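Local coordinates for protein mannan endo-1,4-beta-mannosidase (Cryptopygus antarcticus, PDB 4OOU) that hydrolyses internal beta-1,4-mannosidic linkages in mannans, galactomannans and glucomannans, releasing short manno-oligosaccharides, at residues N43-R47 with A64-I69; L117-N121 with L167-L173. All coordinates share one frame. Residue numbers count along the deposited sequence, not the author numbering.

Contact 1 (N43-R47 with A64-I69)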
loop_
_atom_site.group_PDB
_atom_site.type_symbol
_atom_site.label_atom_id
_atom_site.label_comp_id
_atom_site.label_asym_id
_atom_site.label_seq_id
_atom_site.Cartn_x
_atom_site.Cartn_y
_atom_site.Cartn_z
ATOM N N ASN A 43 -8.451 -4.680 -1.838
ATOM C CA ASN A 43 -8.497 -3.259 -1.601
ATOM C C ASN A 43 -9.949 -2.857 -1.375
ATOM O O ASN A 43 -10.811 -3.284 -2.139
ATOM C CB ASN A 43 -8.047 -2.512 -2.838
ATOM C CG ASN A 43 -6.582 -2.569 -3.036
ATOM O OD1 ASN A 43 -5.877 -1.665 -2.601
ATOM N ND2 ASN A 43 -6.107 -3.600 -3.735
ATOM N N PHE A 44 -10.223 -1.997 -0.386
ATOM C CA PHE A 44 -11.591 -1.526 -0.214
ATOM C C PHE A 44 -11.988 -0.660 -1.398
ATOM O O PHE A 44 -13.037 -0.937 -2.033
ATOM C CB PHE A 44 -11.867 -0.853 1.135
ATOM C CG PHE A 44 -12.017 -1.822 2.303
ATOM C CD1 PHE A 44 -12.381 -3.161 2.117
ATOM C CD2 PHE A 44 -11.821 -1.375 3.614
ATOM C CE1 PHE A 44 -12.516 -4.033 3.202
ATOM C CE2 PHE A 44 -11.972 -2.240 4.697
ATOM C CZ PHE A 44 -12.316 -3.571 4.485
ATOM N N ALA A 45 -11.210 0.368 -1.735
ATOM C CA ALA A 45 -10.108 0.964 -0.960
ATOM C C ALA A 45 -10.663 2.122 -0.139
ATOM O O ALA A 45 -9.927 2.778 0.605
ATOM C CB ALA A 45 -9.019 1.488 -1.901
ATOM N N TRP A 46 -11.954 2.405 -0.328
ATOM C CA TRP A 46 -12.660 3.393 0.468
ATOM C C TRP A 46 -14.155 3.079 0.437
ATOM O O TRP A 46 -14.600 2.165 -0.239
ATOM C CB TRP A 46 -12.366 4.794 -0.057
ATOM C CG TRP A 46 -12.729 4.956 -1.483
ATOM C CD1 TRP A 46 -13.976 5.199 -1.981
ATOM C CD2 TRP A 46 -11.858 4.850 -2.608
ATOM N NE1 TRP A 46 -13.932 5.270 -3.348
ATOM C CE2 TRP A 46 -12.642 5.063 -3.765
ATOM C CE3 TRP A 46 -10.484 4.608 -2.760
ATOM C CZ2 TRP A 46 -12.102 5.031 -5.066
ATOM C CZ3 TRP A 46 -9.940 4.601 -4.064
ATOM C CH2 TRP A 46 -10.760 4.816 -5.192
ATOM N N ARG A 47 -14.919 3.804 1.219
ATOM C CA ARG A 47 -16.370 3.791 1.096
ATOM C C ARG A 47 -16.721 5.178 0.551
ATOM O O ARG A 47 -17.298 5.317 -0.520
ATOM C CB ARG A 47 -16.975 3.482 2.473
ATOM C CG ARG A 47 -18.420 3.888 2.695
ATOM C CD ARG A 47 -19.385 3.249 1.717
ATOM N NE ARG A 47 -20.801 3.199 2.151
ATOM C CZ ARG A 47 -21.462 4.086 2.923
ATOM N NH1 ARG A 47 -20.913 5.205 3.438
ATOM N NH2 ARG A 47 -22.734 3.840 3.196
ATOM N N ALA A 64 -20.249 0.092 7.017
ATOM C CA ALA A 64 -20.084 -0.586 5.734
ATOM C C ALA A 64 -18.731 -1.269 5.685
ATOM O O ALA A 64 -18.600 -2.360 5.145
ATOM C CB ALA A 64 -20.224 0.371 4.550
ATOM N N LEU A 65 -17.707 -0.651 6.241
ATOM C CA LEU A 65 -16.405 -1.264 6.054
ATOM C C LEU A 65 -16.073 -2.275 7.098
ATOM O O LEU A 65 -15.281 -3.131 6.826
ATOM C CB LEU A 65 -15.272 -0.292 5.770
ATOM C CG LEU A 65 -15.377 1.129 6.176
ATOM C CD1 LEU A 65 -15.081 1.045 7.633
ATOM C CD2 LEU A 65 -14.345 1.934 5.423
ATOM N N LYS A 66 -16.715 -2.218 8.251
ATOM C CA LYS A 66 -16.726 -3.370 9.144
ATOM C C LYS A 66 -17.347 -4.589 8.472
ATOM O O LYS A 66 -16.820 -5.702 8.596
ATOM C CB LYS A 66 -17.484 -3.043 10.413
ATOM C CG LYS A 66 -16.601 -2.304 11.392
ATOM C CD LYS A 66 -17.397 -1.538 12.422
ATOM C CE LYS A 66 -16.460 -0.838 13.383
ATOM N NZ LYS A 66 -17.245 0.107 14.203
ATOM N N ASP A 67 -18.457 -4.368 7.758
ATOM C CA ASP A 67 -19.150 -5.432 7.035
ATOM C C ASP A 67 -18.235 -6.067 6.013
ATOM O O ASP A 67 -18.124 -7.299 5.910
ATOM C CB ASP A 67 -20.340 -4.864 6.288
ATOM C CG ASP A 67 -21.019 -5.898 5.467
ATOM O OD1 ASP A 67 -21.438 -6.883 6.077
ATOM O OD2 ASP A 67 -21.099 -5.764 4.224
ATOM N N TRP A 68 -17.601 -5.188 5.241
ATOM C CA TRP A 68 -16.571 -5.574 4.284
ATOM C C TRP A 68 -15.423 -6.332 4.944
ATOM O O TRP A 68 -14.955 -7.353 4.413
ATOM C CB TRP A 68 -16.017 -4.349 3.556
ATOM C CG TRP A 68 -17.027 -3.603 2.764
ATOM C CD1 TRP A 68 -18.337 -3.918 2.593
ATOM C CD2 TRP A 68 -16.802 -2.407 2.020
ATOM N NE1 TRP A 68 -18.957 -2.969 1.798
ATOM C CE2 TRP A 68 -18.030 -2.038 1.431
ATOM C CE3 TRP A 68 -15.682 -1.605 1.804
ATOM C CZ2 TRP A 68 -18.162 -0.919 0.632
ATOM C CZ3 TRP A 68 -15.811 -0.489 1.027
ATOM C CH2 TRP A 68 -17.042 -0.153 0.438
ATOM N N ILE A 69 -14.963 -5.879 6.106
ATOM C CA ILE A 69 -13.931 -6.702 6.744
ATOM C C ILE A 69 -14.574 -8.101 7.116
ATOM O O ILE A 69 -13.970 -9.146 6.859
ATOM C CB ILE A 69 -12.997 -6.033 7.851
ATOM C CG1 ILE A 69 -13.190 -6.722 9.156
ATOM C CG2 ILE A 69 -12.999 -4.521 8.041
ATOM C CD1 ILE A 69 -12.378 -7.985 9.120
#
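Start with Phe44, the main knob of 43-47. Its ring drops into a hollow on the near side of helix 64-69, walled by Leu65, Trp68 and Ile69, residues one turn apart or adjacent on the helix. At the ring tip, CZ of Phe44 is 3.7 Å from CG2 of Ile69, which meets the ring at its edge, and CE2 of Phe44 is 4.0 Å from CB of Leu65. Along the other flank, CE1 of Phe44 lies 3.5 Å from CB of Trp68. The indole of Trp68 then turns its edge onto the face of Phe44, an edge-to-face (T-shaped) pair with centroids 5.4 Å apart and planes at 66°. Trp68 is a bump in its own right, since its six-membered ring reaches the loop backbone: CZ3 of Trp68 is 3.2 Å from O of Trp46, a carbonyl hydrogen-bonded to Asn344, and CH2 of Trp68 is 4.1 Å from CA of Arg47. Further out, Arg47 reaches across to the helix, NE 3.8 Å from CB of Ala64, while NH1 is hydrogen-bonded to Asn61. Trp46, whose CA-to-CB bond points away, packs edge-to-face with the substrate-binding Trp83. The peptide before Ala45 is cis, in the bend between Phe44 and Trp46. This is a beta-to-alpha loop of a TIM barrel, folding back from strand 35-43 onto helix 58-74 beside the glycoside hydrolase family 5 substrate cleft.

Contact 2 (L117-N121 with L167-L173)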
loop_
_atom_site.group_PDB
_atom_site.type_symbol
_atom_site.label_atom_id
_atom_site.label_comp_id
_atom_site.label_asym_id
_atom_site.label_seq_id
_atom_site.Cartn_x
_atom_site.Cartn_y
_atom_site.Cartn_z
ATOM N N LEU A 117 -9.292 -0.629 13.350
ATOM C CA LEU A 117 -8.227 -1.583 13.567
ATOM C C LEU A 117 -8.609 -2.640 14.628
ATOM O O LEU A 117 -8.303 -3.836 14.468
ATOM C CB LEU A 117 -6.932 -0.861 13.921
ATOM C CG LEU A 117 -6.287 -0.180 12.715
ATOM C CD1 LEU A 117 -5.252 0.882 13.070
ATOM C CD2 LEU A 117 -5.615 -1.226 11.849
ATOM N N ASP A 118 -9.288 -2.196 15.687
ATOM C CA ASP A 118 -9.766 -3.092 16.745
ATOM C C ASP A 118 -10.782 -4.096 16.169
ATOM O O ASP A 118 -10.862 -5.240 16.624
ATOM C CB ASP A 118 -10.439 -2.288 17.899
ATOM C CG ASP A 118 -9.455 -1.433 18.715
ATOM O OD1 ASP A 118 -8.247 -1.462 18.462
ATOM O OD2 ASP A 118 -9.893 -0.725 19.636
ATOM N N TYR A 119 -11.580 -3.651 15.190
ATOM C CA TYR A 119 -12.667 -4.476 14.689
ATOM C C TYR A 119 -12.049 -5.524 13.804
ATOM O O TYR A 119 -12.417 -6.698 13.852
ATOM C CB TYR A 119 -13.699 -3.667 13.893
ATOM C CG TYR A 119 -14.845 -4.525 13.479
ATOM C CD1 TYR A 119 -15.921 -4.723 14.310
ATOM C CD2 TYR A 119 -14.832 -5.195 12.260
ATOM C CE1 TYR A 119 -16.985 -5.534 13.930
ATOM C CE2 TYR A 119 -15.875 -6.018 11.872
ATOM C CZ TYR A 119 -16.956 -6.187 12.708
ATOM O OH TYR A 119 -18.005 -7.005 12.338
ATOM N N ALA A 120 -11.087 -5.070 13.014
ATOM C CA ALA A 120 -10.409 -5.895 12.042
ATOM C C ALA A 120 -9.677 -7.042 12.721
ATOM O O ALA A 120 -9.699 -8.185 12.251
ATOM C CB ALA A 120 -9.403 -5.034 11.274
ATOM N N ASN A 121 -8.981 -6.691 13.796
ATOM C CA ASN A 121 -8.349 -7.644 14.683
ATOM C C ASN A 121 -9.301 -8.742 15.087
ATOM O O ASN A 121 -8.937 -9.891 15.031
ATOM C CB ASN A 121 -7.817 -6.940 15.937
ATOM C CG ASN A 121 -7.008 -7.860 16.819
ATOM O OD1 ASN A 121 -5.810 -7.654 17.045
ATOM N ND2 ASN A 121 -7.649 -8.906 17.288
ATOM N N LEU A 167 -1.253 4.110 17.089
ATOM C CA LEU A 167 -1.717 2.902 16.411
ATOM C C LEU A 167 -0.714 1.729 16.373
ATOM O O LEU A 167 -1.044 0.624 15.882
ATOM C CB LEU A 167 -2.139 3.262 14.988
ATOM C CG LEU A 167 -3.213 4.333 14.780
ATOM C CD1 LEU A 167 -3.378 4.491 13.269
ATOM C CD2 LEU A 167 -4.543 4.031 15.451
ATOM N N LYS A 168 0.488 1.962 16.897
ATOM C CA LYS A 168 1.586 1.013 16.785
ATOM C C LYS A 168 1.505 -0.177 17.741
ATOM O O LYS A 168 2.332 -1.058 17.704
ATOM C CB LYS A 168 2.898 1.735 17.040
ATOM C CG LYS A 168 3.015 2.270 18.446
ATOM C CD LYS A 168 4.441 2.695 18.721
ATOM C CE LYS A 168 4.618 3.110 20.176
ATOM N NZ LYS A 168 5.794 4.009 20.280
ATOM N N SER A 169 0.544 -0.193 18.635
ATOM C CA SER A 169 0.395 -1.324 19.527
ATOM C C SER A 169 -0.711 -2.220 18.988
ATOM O O SER A 169 -1.163 -3.135 19.668
ATOM C CB SER A 169 0.045 -0.836 20.929
ATOM O OG SER A 169 -1.061 0.053 20.870
ATOM N N LYS A 170 -1.130 -1.957 17.755
ATOM C CA LYS A 170 -2.302 -2.605 17.176
ATOM C C LYS A 170 -1.889 -3.671 16.153
ATOM O O LYS A 170 -1.471 -3.367 15.025
ATOM C CB LYS A 170 -3.255 -1.535 16.607
ATOM C CG LYS A 170 -4.509 -1.373 17.446
ATOM C CD LYS A 170 -4.774 0.048 17.870
ATOM C CE LYS A 170 -6.007 0.081 18.763
ATOM N NZ LYS A 170 -5.969 1.110 19.830
ATOM N N PRO A 171 -1.958 -4.942 16.564
ATOM C CA PRO A 171 -1.353 -5.988 15.730
ATOM C C PRO A 171 -2.026 -6.131 14.372
ATOM O O PRO A 171 -1.402 -6.585 13.409
ATOM C CB PRO A 171 -1.558 -7.255 16.571
ATOM C CG PRO A 171 -1.679 -6.758 17.973
ATOM C CD PRO A 171 -2.475 -5.498 17.831
ATOM N N SER A 172 -3.291 -5.722 14.343
ATOM C CA SER A 172 -4.091 -5.626 13.154
ATOM C C SER A 172 -3.499 -4.704 12.062
ATOM O O SER A 172 -3.867 -4.830 10.884
ATOM C CB SER A 172 -5.471 -5.124 13.537
ATOM O OG SER A 172 -6.407 -5.895 12.823
ATOM N N LEU A 173 -2.622 -3.779 12.457
ATOM C CA LEU A 173 -2.003 -2.851 11.515
ATOM C C LEU A 173 -0.778 -3.491 10.929
ATOM O O LEU A 173 0.300 -3.466 11.521
ATOM C CB LEU A 173 -1.630 -1.532 12.189
ATOM C CG LEU A 173 -1.062 -0.372 11.348
ATOM C CD1 LEU A 173 -1.826 -0.162 10.062
ATOM C CD2 LEU A 173 -1.105 0.903 12.151
#
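Leu117 and Ser172 carry most of this contact, with Lys170 third. Leu117 points from helix 117-121 toward the turn region and spreads its two methyls: CD1 of Leu117 touches CD2 of Leu167 at 4.0 Å, and CD2 of Leu117 sits 4.0 Å from CB of Leu173. One side chain thus bridges the end of helix 149-167 and the start of the next strand, and it also rests on Leu127 of strand 126-133. In between, the chain reverses through two successive type I turns, Leu167 to Lys170 and Lys170 to Leu173, which share Lys170. This is an alpha-to-beta connection at the N-terminal end of the TIM-barrel strands, away from the catalytic face, packed against the neighbouring outer helix 109-122. Ser172 fills the gap by the end of that helix. Its OG lies 2.9 Å from N of Asn121 and 3.5 Å from CB of Ala120, and it is hydrogen-bonded to the carbonyl of Val125, just ahead of strand 126-133. Lys170 brushes Leu117 by its CG, 4.3 Å from CB of Leu117. At its tip, NZ of Lys170 makes a long salt bridge to OD1 of Asp118 at 3.7 Å, with the carboxylate position less certain; the strongest partner of this amine is Ser114, and it is also hydrogen-bonded to His384 of the C-terminal histidine tag.

Overall arrangement
Both contacts pack a connecting loop on an outer helix of the same barrel, but towards different ends of it. Contact 1 uses a loop leaving a strand and is only partly buried, running from a hydrophobic pocket out to an exposed arginine; contact 2 uses a loop entering a strand and is mostly buried, well away from the annotated sites. Their chemistry differs accordingly: an edge-to-face aromatic pair in the first, whose loop also carries Trp46 to the substrate-binding tryptophans, aliphatic leucines with a serine and a long surface salt bridge in the second. Neighbouring helices 58-74 and 109-122 link the two, CG1 of Ile69 packing 3.8 Å from CD2 of Tyr119; the centres of the two contacts are about 15 Å apart.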